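Side-chain contacts in fatty acid synthase 1, isoform A (Drosophila melanogaster, PDB 6FN6), which houses the dehydratase, enoylreductase and ketoreductase modifying region of an insect synthase that probably makes long-chain saturated fatty acids from acetyl-CoA and malonyl-CoA with NADPH: residues 208-213 with 221-226; 168-173 with 199-204; 37-42 with 172-177; 232-237 with 242-247; 153-158 with 181-186. All blocks are in the same frame, centred on the assembly; numbering follows the deposited sequence.

All five contacts lie in the dehydratase part of the chain, a pair of predicted hotdog folds, and helix 170-183 runs through most of them. It supplies a segment to contact 2, contact 3 and contact 5, and its F173 also meets L223 of contact 1 and S236 of contact 4. Contacts 2 and 3 are the closest pair, their centres about 7 Å apart, joined by W42 against W170, I201 and P203. Contact 3 holds D175, the predicted proton donor, and the M174 side chain is about 10 Å from that of H24, the predicted proton acceptor. Contacts 4 and 5 meet at S181, while contacts 2 and 5, about 20 Å apart between centres, do not touch.

Contact 1: 208-213 with 221-226; sequences ELLSAL and TGLPVQ
The CA atoms of L210 and L223 are 8.1 Å apart where segment 208-213 passes the start of strand 223-228, and a type I beta turn from L210 to L213 swings L213 round to the same strand end. The turn is closed by the backbone bond from L213 N to L210 O, 3.0 Å long. L210 meets L223 at about a right angle: its CD2 methyl lies 3.9 Å from L223 CD1 and 4.1 Å from L223 CD2, so one branch of L210 sits against the fork of the other leucine. L213 sends its own CD2 to the backbone, 3.7 Å from G222 O, and only grazes L223 beyond it.

In the predicted C-terminal hotdog fold this patch joins the chain leaving helix 203-210 to the strand that follows helix 217-220. G222 is the residue at which the chain leaves that second helix, with a positive phi of 85°, a conformation that glycine adopts easily. L223 then enters the sheet through backbone bonding to L164, and its side chain also packs on F173 of helix 170-183. L210 also touches W166, while L210 O accepts from Q218 NE2. On the exposed side of the turn, S211 OG donates to E208 O over 2.7 Å, approaching from above the carbonyl plane.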
# COMPACT_ATOMS: atom_id res chain seq x y z
N GLU A 208 -3.44 -19.73 35.31
CA GLU A 208 -2.67 -20.81 35.93
C GLU A 208 -1.37 -20.25 36.50
O GLU A 208 -0.74 -20.85 37.36
CB GLU A 208 -2.37 -21.93 34.92
CG GLU A 208 -1.28 -21.61 33.90
CD GLU A 208 -1.00 -22.78 32.97
OE1 GLU A 208 -1.91 -23.19 32.23
OE2 GLU A 208 0.15 -23.28 32.98
N LEU A 209 -0.98 -19.07 36.01
CA LEU A 209 0.17 -18.36 36.55
C LEU A 209 -0.26 -17.55 37.78
O LEU A 209 0.51 -17.40 38.73
CB LEU A 209 0.77 -17.43 35.50
CG LEU A 209 1.62 -18.11 34.41
CD1 LEU A 209 1.94 -17.12 33.30
CD2 LEU A 209 2.90 -18.69 34.99
N LEU A 210 -1.48 -17.04 37.74
CA LEU A 210 -2.03 -16.28 38.86
C LEU A 210 -2.34 -17.19 40.05
O LEU A 210 -2.30 -16.75 41.20
CB LEU A 210 -3.30 -15.54 38.43
CG LEU A 210 -3.08 -14.21 37.71
CD1 LEU A 210 -4.36 -13.76 37.03
CD2 LEU A 210 -2.59 -13.15 38.68
N SER A 211 -2.64 -18.45 39.76
CA SER A 211 -2.95 -19.42 40.81
C SER A 211 -1.73 -19.67 41.71
O SER A 211 -1.87 -20.10 42.85
CB SER A 211 -3.42 -20.74 40.20
OG SER A 211 -2.41 -21.34 39.42
N ALA A 212 -0.55 -19.39 41.18
CA ALA A 212 0.69 -19.56 41.93
C ALA A 212 0.94 -18.41 42.89
O ALA A 212 1.93 -18.39 43.62
CB ALA A 212 1.87 -19.71 40.98
N LEU A 213 0.03 -17.43 42.89
CA LEU A 213 0.16 -16.26 43.75
C LEU A 213 -1.05 -16.14 44.68
O LEU A 213 -2.16 -16.54 44.33
CB LEU A 213 0.28 -14.98 42.93
CG LEU A 213 1.64 -14.66 42.29
CD1 LEU A 213 1.96 -15.60 41.14
CD2 LEU A 213 1.64 -13.21 41.82
N THR A 221 2.73 -7.78 45.17
CA THR A 221 3.95 -8.16 44.46
C THR A 221 3.78 -8.07 42.95
O THR A 221 4.64 -7.53 42.26
CB THR A 221 4.40 -9.58 44.85
OG1 THR A 221 4.76 -9.61 46.24
CG2 THR A 221 5.61 -10.02 44.01
N GLY A 222 2.70 -8.64 42.44
CA GLY A 222 2.36 -8.51 41.03
C GLY A 222 3.01 -9.51 40.10
O GLY A 222 3.72 -10.42 40.53
N LEU A 223 2.77 -9.33 38.80
CA LEU A 223 3.28 -10.23 37.77
C LEU A 223 4.46 -9.59 37.03
O LEU A 223 4.47 -8.38 36.82
CB LEU A 223 2.17 -10.57 36.77
CG LEU A 223 0.95 -11.33 37.29
CD1 LEU A 223 -0.24 -11.09 36.38
CD2 LEU A 223 1.25 -12.82 37.41
N PRO A 224 5.44 -10.40 36.61
CA PRO A 224 6.58 -9.84 35.87
C PRO A 224 6.20 -9.25 34.51
O PRO A 224 5.40 -9.85 33.79
CB PRO A 224 7.51 -11.04 35.68
CG PRO A 224 7.07 -12.07 36.65
CD PRO A 224 5.60 -11.85 36.83
N VAL A 225 6.77 -8.10 34.18
CA VAL A 225 6.59 -7.51 32.85
C VAL A 225 7.97 -7.31 32.23
O VAL A 225 8.92 -6.92 32.91
CB VAL A 225 5.80 -6.19 32.91
CG1 VAL A 225 6.52 -5.16 33.77
CG2 VAL A 225 5.55 -5.65 31.52
N GLN A 226 8.08 -7.57 30.93
CA GLN A 226 9.35 -7.50 30.22
C GLN A 226 9.26 -6.58 29.01
O GLN A 226 8.23 -6.53 28.34
CB GLN A 226 9.80 -8.89 29.78
CG GLN A 226 9.86 -9.91 30.90
CD GLN A 226 10.99 -9.64 31.88
OE1 GLN A 226 11.99 -9.02 31.52
NE2 GLN A 226 10.83 -10.10 33.11

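Contact 2: 168-173 with 199-204; sequences DNWISF and AVINPA
W170 reaches across to I201 and P203 with the far rim of its six-membered ring. Its CZ3 lies 4.2 Å from I201 CG2 and its CH2 4.3 Å from P203 CA, both partners standing obliquely to the ring. The torsions explain the reach: CG is set opposite the carbonyl carbon (chi1 -70°) and the indole plane stands square to the CA-CB-CG plane (chi2 90°), which carries the benzo half outward from helix 170-183 to where strand 191-201 gives way to helix 203-210. I201 answers with its CG2 branch, and P203 with CA, the corner of its ring that belongs to the backbone.

Each segment has a capping asparagine beside these residues. N169 OD1 accepts from S172 N at 2.7 Å along an almost perfectly straight N-H (179°), although the donor is tilted out of the side-chain carbonyl plane. N202 likewise caps the following helix, OD1 taking K205 N while ND2 donates to E114 OE1, and its CB points away from segment 168-173.

Around W170 the cluster is aromatic: W42 of the N-terminal hotdog and W166 meet it edge-to-face, and the H206 ring meets it obliquely. Between the two segments themselves the contact is apolar, so its hold comes from shape and dispersion; the asparagine caps fix the helix starts on which these groups are carried.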
# COMPACT_ATOMS: atom_id res chain seq x y z
N ASP A 168 -8.05 -8.63 38.89
CA ASP A 168 -9.13 -9.23 38.12
C ASP A 168 -9.73 -8.20 37.16
O ASP A 168 -10.95 -8.06 37.06
CB ASP A 168 -10.22 -9.77 39.05
CG ASP A 168 -11.19 -10.70 38.34
OD1 ASP A 168 -10.75 -11.45 37.44
OD2 ASP A 168 -12.39 -10.68 38.68
N ASN A 169 -8.86 -7.49 36.45
CA ASN A 169 -9.28 -6.45 35.51
C ASN A 169 -8.30 -6.37 34.34
O ASN A 169 -7.19 -5.86 34.49
CB ASN A 169 -9.38 -5.10 36.23
CG ASN A 169 -9.91 -3.99 35.33
OD1 ASN A 169 -9.37 -3.73 34.26
ND2 ASN A 169 -10.98 -3.33 35.77
N TRP A 170 -8.71 -6.88 33.19
CA TRP A 170 -7.83 -6.95 32.02
C TRP A 170 -7.52 -5.58 31.44
O TRP A 170 -6.41 -5.36 30.95
CB TRP A 170 -8.46 -7.84 30.94
CG TRP A 170 -8.48 -9.29 31.31
CD1 TRP A 170 -9.48 -9.96 31.97
CD2 TRP A 170 -7.46 -10.26 31.04
NE1 TRP A 170 -9.14 -11.28 32.12
CE2 TRP A 170 -7.90 -11.49 31.57
CE3 TRP A 170 -6.21 -10.20 30.41
CZ2 TRP A 170 -7.14 -12.66 31.48
CZ3 TRP A 170 -5.46 -11.36 30.33
CH2 TRP A 170 -5.93 -12.57 30.86
N ILE A 171 -8.48 -4.67 31.47
CA ILE A 171 -8.27 -3.34 30.92
C ILE A 171 -7.14 -2.63 31.67
O ILE A 171 -6.18 -2.17 31.05
CB ILE A 171 -9.56 -2.50 30.97
CG1 ILE A 171 -10.62 -3.13 30.06
CG2 ILE A 171 -9.29 -1.04 30.57
CD1 ILE A 171 -12.00 -2.50 30.16
N SER A 172 -7.24 -2.57 32.99
CA SER A 172 -6.23 -1.89 33.78
C SER A 172 -4.88 -2.58 33.62
O SER A 172 -3.85 -1.92 33.44
CB SER A 172 -6.62 -1.85 35.26
OG SER A 172 -6.36 -3.08 35.90
N PHE A 173 -4.89 -3.91 33.67
CA PHE A 173 -3.65 -4.67 33.60
C PHE A 173 -2.91 -4.44 32.29
O PHE A 173 -1.72 -4.15 32.27
CB PHE A 173 -3.92 -6.16 33.79
CG PHE A 173 -2.71 -7.01 33.59
CD1 PHE A 173 -1.78 -7.17 34.60
CD2 PHE A 173 -2.48 -7.64 32.38
CE1 PHE A 173 -0.66 -7.95 34.41
CE2 PHE A 173 -1.36 -8.42 32.18
CZ PHE A 173 -0.45 -8.58 33.20
N ALA A 199 -1.16 -8.55 19.24
CA ALA A 199 -1.47 -8.72 20.65
C ALA A 199 -1.99 -10.13 20.90
O ALA A 199 -3.13 -10.45 20.55
CB ALA A 199 -2.49 -7.68 21.09
N VAL A 200 -1.16 -10.96 21.51
CA VAL A 200 -1.53 -12.34 21.81
C VAL A 200 -2.06 -12.42 23.24
O VAL A 200 -1.37 -12.04 24.19
CB VAL A 200 -0.35 -13.30 21.61
CG1 VAL A 200 -0.80 -14.74 21.78
CG2 VAL A 200 0.27 -13.09 20.24
N ILE A 201 -3.28 -12.92 23.38
CA ILE A 201 -3.91 -13.05 24.69
C ILE A 201 -4.17 -14.53 24.98
O ILE A 201 -4.87 -15.21 24.21
CB ILE A 201 -5.20 -12.22 24.79
CG1 ILE A 201 -4.92 -10.77 24.40
CG2 ILE A 201 -5.78 -12.30 26.20
CD1 ILE A 201 -6.15 -9.90 24.29
N ASN A 202 -3.62 -15.01 26.08
CA ASN A 202 -3.73 -16.41 26.48
C ASN A 202 -4.32 -16.52 27.88
O ASN A 202 -3.58 -16.57 28.87
CB ASN A 202 -2.35 -17.08 26.43
CG ASN A 202 -2.42 -18.58 26.59
OD1 ASN A 202 -3.40 -19.13 27.10
ND2 ASN A 202 -1.37 -19.27 26.16
N PRO A 203 -5.66 -16.55 27.98
CA PRO A 203 -6.31 -16.53 29.30
C PRO A 203 -5.98 -17.74 30.17
O PRO A 203 -5.77 -17.58 31.37
CB PRO A 203 -7.81 -16.52 28.95
CG PRO A 203 -7.89 -16.18 27.51
CD PRO A 203 -6.64 -16.66 26.89
N ALA A 204 -5.94 -18.92 29.57
CA ALA A 204 -5.66 -20.15 30.31
C ALA A 204 -4.31 -20.06 31.00
O ALA A 204 -4.17 -20.37 32.18
CB ALA A 204 -5.70 -21.35 29.38

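Contact 3: 37-42 with 172-177; sequences YMTLAW and SFMDTM
The long helices of the two predicted hotdog folds, 34-48 from the N-terminal half and 170-183 from the C-terminal half, meet here through T39, M38 and M174, next to D175, the predicted proton donor of the dehydratase. The CA atoms of T39 and M174 stand 9.2 Å apart, too far for backbone contact, and the long M174 side chain bridges the difference. Its CG swings to the side of the backbone N and the chain runs on nearly extended at chi2 before bending at SD (chi3 -69°), which turns the terminal methyl toward the other helix and brings CE to 3.6 Å from T39 OG1. The hydroxyl is not left to the methyl: OG1 is bonded to T35 O one turn earlier in its own helix, so M174 CE touches an oxygen already engaged. From the previous position, the methyl of M38 comes up against the sulfur of M174 rather than its methyl, in a buried interface.

Strands supply further apolar neighbours: V239 of strand 239-248 lies against M174, while M60 and L63 of strand 58-65 lie against M38. Facing elsewhere, D175 places its carboxylate OD2 on Q179 NE2 of the same helix, one turn on. W42 NE1 is bonded to T56 O, and its ring meets W170 edge-to-face. The methionine pair itself is separated by 4.4 Å between M38 CE and M174 SD.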
# COMPACT_ATOMS: atom_id res chain seq x y z
N TYR A 37 -10.72 -0.72 24.44
CA TYR A 37 -11.22 -1.14 23.14
C TYR A 37 -10.89 -2.60 22.87
O TYR A 37 -11.74 -3.37 22.44
CB TYR A 37 -10.62 -0.28 22.04
CG TYR A 37 -11.14 1.13 22.00
CD1 TYR A 37 -12.46 1.39 21.65
CD2 TYR A 37 -10.31 2.19 22.30
CE1 TYR A 37 -12.93 2.69 21.61
CE2 TYR A 37 -10.77 3.48 22.26
CZ TYR A 37 -12.07 3.73 21.91
OH TYR A 37 -12.51 5.04 21.88
N MET A 38 -9.63 -2.96 23.12
CA MET A 38 -9.16 -4.31 22.86
C MET A 38 -10.00 -5.30 23.65
O MET A 38 -10.38 -6.35 23.14
CB MET A 38 -7.68 -4.43 23.23
CG MET A 38 -6.78 -3.48 22.48
SD MET A 38 -5.08 -3.43 23.08
CE MET A 38 -4.64 -5.16 23.00
N THR A 39 -10.31 -4.95 24.90
CA THR A 39 -11.13 -5.81 25.75
C THR A 39 -12.54 -5.95 25.18
O THR A 39 -13.09 -7.04 25.15
CB THR A 39 -11.20 -5.26 27.19
OG1 THR A 39 -9.88 -5.22 27.75
CG2 THR A 39 -12.09 -6.14 28.07
N LEU A 40 -13.12 -4.83 24.75
CA LEU A 40 -14.45 -4.85 24.15
C LEU A 40 -14.49 -5.74 22.91
O LEU A 40 -15.41 -6.54 22.74
CB LEU A 40 -14.90 -3.44 23.79
CG LEU A 40 -15.17 -2.46 24.94
CD1 LEU A 40 -15.72 -1.15 24.39
CD2 LEU A 40 -16.13 -3.04 25.98
N ALA A 41 -13.48 -5.59 22.06
CA ALA A 41 -13.38 -6.41 20.85
C ALA A 41 -13.20 -7.87 21.23
O ALA A 41 -13.79 -8.77 20.63
CB ALA A 41 -12.23 -5.93 19.98
N TRP A 42 -12.38 -8.09 22.25
CA TRP A 42 -12.11 -9.44 22.74
C TRP A 42 -13.38 -10.08 23.30
O TRP A 42 -13.72 -11.22 22.95
CB TRP A 42 -11.02 -9.39 23.81
CG TRP A 42 -10.69 -10.70 24.44
CD1 TRP A 42 -10.95 -11.94 23.94
CD2 TRP A 42 -10.03 -10.91 25.69
NE1 TRP A 42 -10.50 -12.91 24.81
CE2 TRP A 42 -9.93 -12.29 25.89
CE3 TRP A 42 -9.52 -10.04 26.67
CZ2 TRP A 42 -9.33 -12.84 27.02
CZ3 TRP A 42 -8.93 -10.59 27.79
CH2 TRP A 42 -8.84 -11.98 27.96
N SER A 172 -7.24 -2.57 32.99
CA SER A 172 -6.23 -1.89 33.78
C SER A 172 -4.88 -2.58 33.62
O SER A 172 -3.85 -1.92 33.44
CB SER A 172 -6.62 -1.85 35.26
OG SER A 172 -6.36 -3.08 35.90
N PHE A 173 -4.89 -3.91 33.67
CA PHE A 173 -3.65 -4.67 33.60
C PHE A 173 -2.91 -4.44 32.29
O PHE A 173 -1.72 -4.15 32.27
CB PHE A 173 -3.92 -6.16 33.79
CG PHE A 173 -2.71 -7.01 33.59
CD1 PHE A 173 -1.78 -7.17 34.60
CD2 PHE A 173 -2.48 -7.64 32.38
CE1 PHE A 173 -0.66 -7.95 34.41
CE2 PHE A 173 -1.36 -8.42 32.18
CZ PHE A 173 -0.45 -8.58 33.20
N MET A 174 -3.63 -4.58 31.17
CA MET A 174 -3.02 -4.40 29.87
C MET A 174 -2.58 -2.94 29.69
O MET A 174 -1.60 -2.67 29.00
CB MET A 174 -3.98 -4.82 28.75
CG MET A 174 -4.08 -6.34 28.60
SD MET A 174 -4.78 -6.90 27.03
CE MET A 174 -6.48 -6.36 27.18
N ASP A 175 -3.30 -2.01 30.30
CA ASP A 175 -2.92 -0.60 30.24
C ASP A 175 -1.57 -0.37 30.91
O ASP A 175 -0.73 0.35 30.39
CB ASP A 175 -3.98 0.28 30.89
CG ASP A 175 -3.68 1.76 30.73
OD1 ASP A 175 -3.37 2.19 29.60
OD2 ASP A 175 -3.74 2.50 31.74
N THR A 176 -1.37 -0.97 32.08
CA THR A 176 -0.11 -0.81 32.80
C THR A 176 1.06 -1.37 31.99
O THR A 176 2.20 -0.94 32.16
CB THR A 176 -0.14 -1.49 34.19
OG1 THR A 176 -0.53 -2.87 34.05
CG2 THR A 176 -1.12 -0.78 35.10
N MET A 177 0.78 -2.33 31.11
CA MET A 177 1.80 -2.83 30.19
C MET A 177 2.21 -1.72 29.21
O MET A 177 3.38 -1.62 28.84
CB MET A 177 1.29 -4.05 29.42
CG MET A 177 0.96 -5.25 30.30
SD MET A 177 0.43 -6.69 29.35
CE MET A 177 1.89 -7.04 28.40

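Contact 4: 232-237 with 242-247; sequences NVIKSA and RGLKAN
N232 reaches over the start of segment 242-247, and its side chain can be followed atom by atom. CB leaves toward the other segment with CG trans to the backbone N (chi1 -168°), which lays the amide over G243: CG is 3.9 Å from G243 CA. Beyond it the amide forks, OD1 coming to 3.5 Å from L244 N and ND2 to 3.8 Å from L244 O, so the group spans the backbone of one residue. Its own carbonyl does the bonding: G243 N donates to N232 O at 3.0 Å, nearly in line with the C=O (161°).

With V233, N232 forms a G1 beta bulge against strand 223-228. V233 and R242 are an antiparallel non-hydrogen-bonded pair whose side chains lie side by side on one face, V233 CG2 4.0 Å from R242 CG; the arginine then runs on extended to a salt bridge between its NE and E240 OE2. Past the corner that the chain turns at G243, I234 CD1 meets L244 CD2 at 3.6 Å, the two side chains crossing at a slant.

The hairpin of strands 233-236 and 239-248 belongs to the predicted C-terminal hotdog, and G243 at its corner has positive phi. Helix 170-183 touches both I234 and L244 through S181, while strand 223-228 flanks 233-236 and strand 191-201 flanks 239-248.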
# COMPACT_ATOMS: atom_id res chain seq x y z
N ASN A 232 11.08 -5.34 20.01
CA ASN A 232 9.92 -4.50 20.28
C ASN A 232 8.74 -5.32 20.78
O ASN A 232 7.71 -5.43 20.11
CB ASN A 232 9.51 -3.72 19.03
CG ASN A 232 8.50 -2.63 19.32
OD1 ASN A 232 7.80 -2.66 20.34
ND2 ASN A 232 8.41 -1.65 18.43
N VAL A 233 8.89 -5.90 21.97
CA VAL A 233 7.83 -6.71 22.57
C VAL A 233 7.66 -6.39 24.05
O VAL A 233 8.63 -6.24 24.79
CB VAL A 233 8.13 -8.22 22.37
CG1 VAL A 233 7.06 -9.08 23.05
CG2 VAL A 233 8.21 -8.55 20.89
N ILE A 234 6.40 -6.28 24.47
CA ILE A 234 6.06 -6.15 25.88
C ILE A 234 5.35 -7.43 26.29
O ILE A 234 4.27 -7.73 25.79
CB ILE A 234 5.16 -4.92 26.15
CG1 ILE A 234 5.74 -3.65 25.52
CG2 ILE A 234 4.99 -4.70 27.65
CD1 ILE A 234 4.68 -2.66 25.12
N LYS A 235 5.95 -8.18 27.21
CA LYS A 235 5.39 -9.47 27.60
C LYS A 235 5.17 -9.59 29.10
O LYS A 235 6.09 -9.38 29.90
CB LYS A 235 6.30 -10.60 27.11
CG LYS A 235 5.65 -11.97 27.19
CD LYS A 235 6.45 -13.02 26.43
CE LYS A 235 5.80 -14.39 26.55
NZ LYS A 235 4.38 -14.40 26.11
N SER A 236 3.95 -9.94 29.49
CA SER A 236 3.63 -10.18 30.89
C SER A 236 2.55 -11.25 31.01
O SER A 236 1.42 -11.05 30.58
CB SER A 236 3.18 -8.90 31.58
OG SER A 236 2.90 -9.13 32.95
N ALA A 237 2.92 -12.39 31.60
CA ALA A 237 2.00 -13.50 31.79
C ALA A 237 1.34 -13.91 30.47
O ALA A 237 2.04 -14.33 29.54
CB ALA A 237 0.94 -13.13 32.83
N ARG A 242 3.35 -6.93 20.54
CA ARG A 242 4.43 -6.70 19.59
C ARG A 242 4.20 -5.43 18.78
O ARG A 242 3.06 -5.09 18.46
CB ARG A 242 4.58 -7.89 18.64
CG ARG A 242 4.57 -9.25 19.33
CD ARG A 242 4.82 -10.37 18.33
NE ARG A 242 4.39 -11.67 18.83
CZ ARG A 242 4.45 -12.80 18.13
NH1 ARG A 242 4.93 -12.79 16.89
NH2 ARG A 242 4.04 -13.94 18.67
N GLY A 243 5.28 -4.73 18.44
CA GLY A 243 5.21 -3.60 17.54
C GLY A 243 4.35 -2.44 18.00
O GLY A 243 3.53 -1.93 17.24
N LEU A 244 4.54 -2.01 19.24
CA LEU A 244 3.79 -0.88 19.77
C LEU A 244 4.30 0.44 19.18
O LEU A 244 5.51 0.67 19.10
CB LEU A 244 3.87 -0.85 21.30
CG LEU A 244 3.22 0.35 21.99
CD1 LEU A 244 1.75 0.46 21.64
CD2 LEU A 244 3.40 0.25 23.50
N LYS A 245 3.37 1.28 18.73
CA LYS A 245 3.70 2.61 18.22
C LYS A 245 2.91 3.67 18.98
O LYS A 245 1.69 3.62 19.04
CB LYS A 245 3.41 2.72 16.72
CG LYS A 245 4.18 1.76 15.83
CD LYS A 245 5.58 2.27 15.51
CE LYS A 245 6.19 1.51 14.34
NZ LYS A 245 6.35 0.06 14.63
N ALA A 246 3.62 4.63 19.56
CA ALA A 246 2.98 5.73 20.26
C ALA A 246 3.35 7.06 19.63
O ALA A 246 4.50 7.30 19.28
CB ALA A 246 3.36 5.73 21.74
N ASN A 247 2.35 7.93 19.47
CA ASN A 247 2.58 9.26 18.92
C ASN A 247 2.41 10.33 19.99
O ASN A 247 1.59 10.19 20.90
CB ASN A 247 1.64 9.54 17.75
CG ASN A 247 2.17 9.01 16.45
OD1 ASN A 247 2.18 7.80 16.22
ND2 ASN A 247 2.61 9.90 15.58

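Contact 5: 153-158 with 181-186; sequences VRSDTV and SILSKN
S155 and L183 make one half of this contact, V158 and S184 the other. L183 presents a single methyl: CD1 lies 3.8 Å from S155 OG and 4.1 Å from S155 CB, touching the serine along its side. At the second point the backbone of V158 does the touching, its O 3.7 Å from S184 CB, and here the chains come nearest, with the V158 and S184 CA atoms 5.7 Å apart. The CB of V158 points away from the helix segment.

Both serine hydroxyls are fixed by bonds within their own segments. S155 OG stretches away from the backbone N (chi1 168°) and donates 2.9 Å to D156 O, meeting a lone pair of that oxygen within the plane of its carbonyl, which leaves the hydroxyl beside the L183 methyl. S184 tucks OG between its backbone N and carbonyl carbon (chi1 55°), and from there the hydroxyl donates 2.7 Å back to S181 O, tilted from that carbonyl plane, while its CB remains within touch of V158 O.

Farther out, D156 secures the bend after strand 152-155: its carboxylate takes S160 OG, T161 N and S123 N. R141 at the end of helix 131-141 makes weak bonds to the carbonyl oxygens of I182, L183 and K185. T157 OG1 bonds to R970 NE of the ketoreductase part, so this loop meets another domain. L183 itself is wedged between strand 152-155 and V134, E137 and L138 of helix 131-141, and on another side helix 170-183 rests S181 on L244 of strand 239-248.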
# COMPACT_ATOMS: atom_id res chain seq x y z
N VAL A 153 3.69 -1.86 40.24
CA VAL A 153 4.25 -1.98 41.58
C VAL A 153 5.75 -1.69 41.55
O VAL A 153 6.29 -1.09 42.48
CB VAL A 153 3.98 -3.37 42.19
CG1 VAL A 153 2.50 -3.54 42.51
CG2 VAL A 153 4.44 -4.48 41.26
N ARG A 154 6.41 -2.13 40.49
CA ARG A 154 7.87 -2.06 40.42
C ARG A 154 8.41 -1.95 39.00
O ARG A 154 7.83 -2.47 38.05
CB ARG A 154 8.46 -3.29 41.11
CG ARG A 154 9.97 -3.27 41.29
CD ARG A 154 10.42 -4.28 42.34
NE ARG A 154 9.85 -4.00 43.66
CZ ARG A 154 8.84 -4.67 44.22
NH1 ARG A 154 8.25 -5.68 43.58
NH2 ARG A 154 8.41 -4.33 45.42
N SER A 155 9.54 -1.26 38.86
CA SER A 155 10.26 -1.16 37.60
C SER A 155 11.72 -0.83 37.85
O SER A 155 12.05 -0.09 38.77
CB SER A 155 9.64 -0.08 36.71
OG SER A 155 10.49 0.22 35.61
N ASP A 156 12.61 -1.38 37.02
CA ASP A 156 14.02 -1.02 37.10
C ASP A 156 14.23 0.34 36.43
O ASP A 156 13.34 0.86 35.76
CB ASP A 156 14.89 -2.10 36.45
CG ASP A 156 14.64 -2.26 34.96
OD1 ASP A 156 13.58 -1.81 34.47
OD2 ASP A 156 15.50 -2.85 34.28
N THR A 157 15.41 0.91 36.64
CA THR A 157 15.66 2.30 36.24
C THR A 157 15.46 2.54 34.74
O THR A 157 15.13 3.65 34.34
CB THR A 157 17.09 2.73 36.64
OG1 THR A 157 17.34 4.06 36.15
CG2 THR A 157 18.13 1.79 36.07
N VAL A 158 15.66 1.51 33.92
CA VAL A 158 15.50 1.66 32.48
C VAL A 158 14.19 1.05 31.98
O VAL A 158 13.90 1.09 30.78
CB VAL A 158 16.69 1.05 31.71
CG1 VAL A 158 17.97 1.81 32.03
CG2 VAL A 158 16.83 -0.44 32.04
N SER A 181 5.88 0.45 28.92
CA SER A 181 6.63 0.68 27.69
C SER A 181 6.96 2.16 27.50
O SER A 181 7.98 2.51 26.93
CB SER A 181 5.83 0.16 26.49
OG SER A 181 6.57 0.29 25.29
N ILE A 182 6.08 3.01 28.00
CA ILE A 182 6.25 4.45 27.85
C ILE A 182 7.36 4.94 28.78
O ILE A 182 8.02 5.94 28.50
CB ILE A 182 4.92 5.19 28.12
CG1 ILE A 182 3.93 4.92 26.98
CG2 ILE A 182 5.14 6.69 28.27
CD1 ILE A 182 2.49 5.29 27.30
N LEU A 183 7.57 4.22 29.89
CA LEU A 183 8.62 4.58 30.84
C LEU A 183 9.99 4.59 30.19
O LEU A 183 10.79 5.49 30.42
CB LEU A 183 8.64 3.61 32.02
CG LEU A 183 7.83 3.91 33.28
CD1 LEU A 183 8.15 2.86 34.33
CD2 LEU A 183 8.10 5.31 33.82
N SER A 184 10.25 3.58 29.38
CA SER A 184 11.56 3.40 28.75
C SER A 184 11.88 4.52 27.75
O SER A 184 13.04 4.76 27.44
CB SER A 184 11.63 2.04 28.06
OG SER A 184 10.58 1.88 27.13
N LYS A 185 10.84 5.19 27.26
CA LYS A 185 11.04 6.28 26.31
C LYS A 185 11.81 7.43 26.95
O LYS A 185 11.50 7.85 28.07
CB LYS A 185 9.69 6.77 25.77
CG LYS A 185 9.05 5.83 24.77
CD LYS A 185 7.72 6.36 24.27
CE LYS A 185 7.23 5.58 23.06
NZ LYS A 185 8.04 5.86 21.85
N ASN A 186 12.81 7.93 26.24
CA ASN A 186 13.73 8.92 26.79
C ASN A 186 13.08 10.29 26.91
O ASN A 186 13.25 10.99 27.92
CB ASN A 186 14.98 9.00 25.92
CG ASN A 186 16.12 9.72 26.62
OD1 ASN A 186 15.91 10.49 27.56
ND2 ASN A 186 17.35 9.47 26.17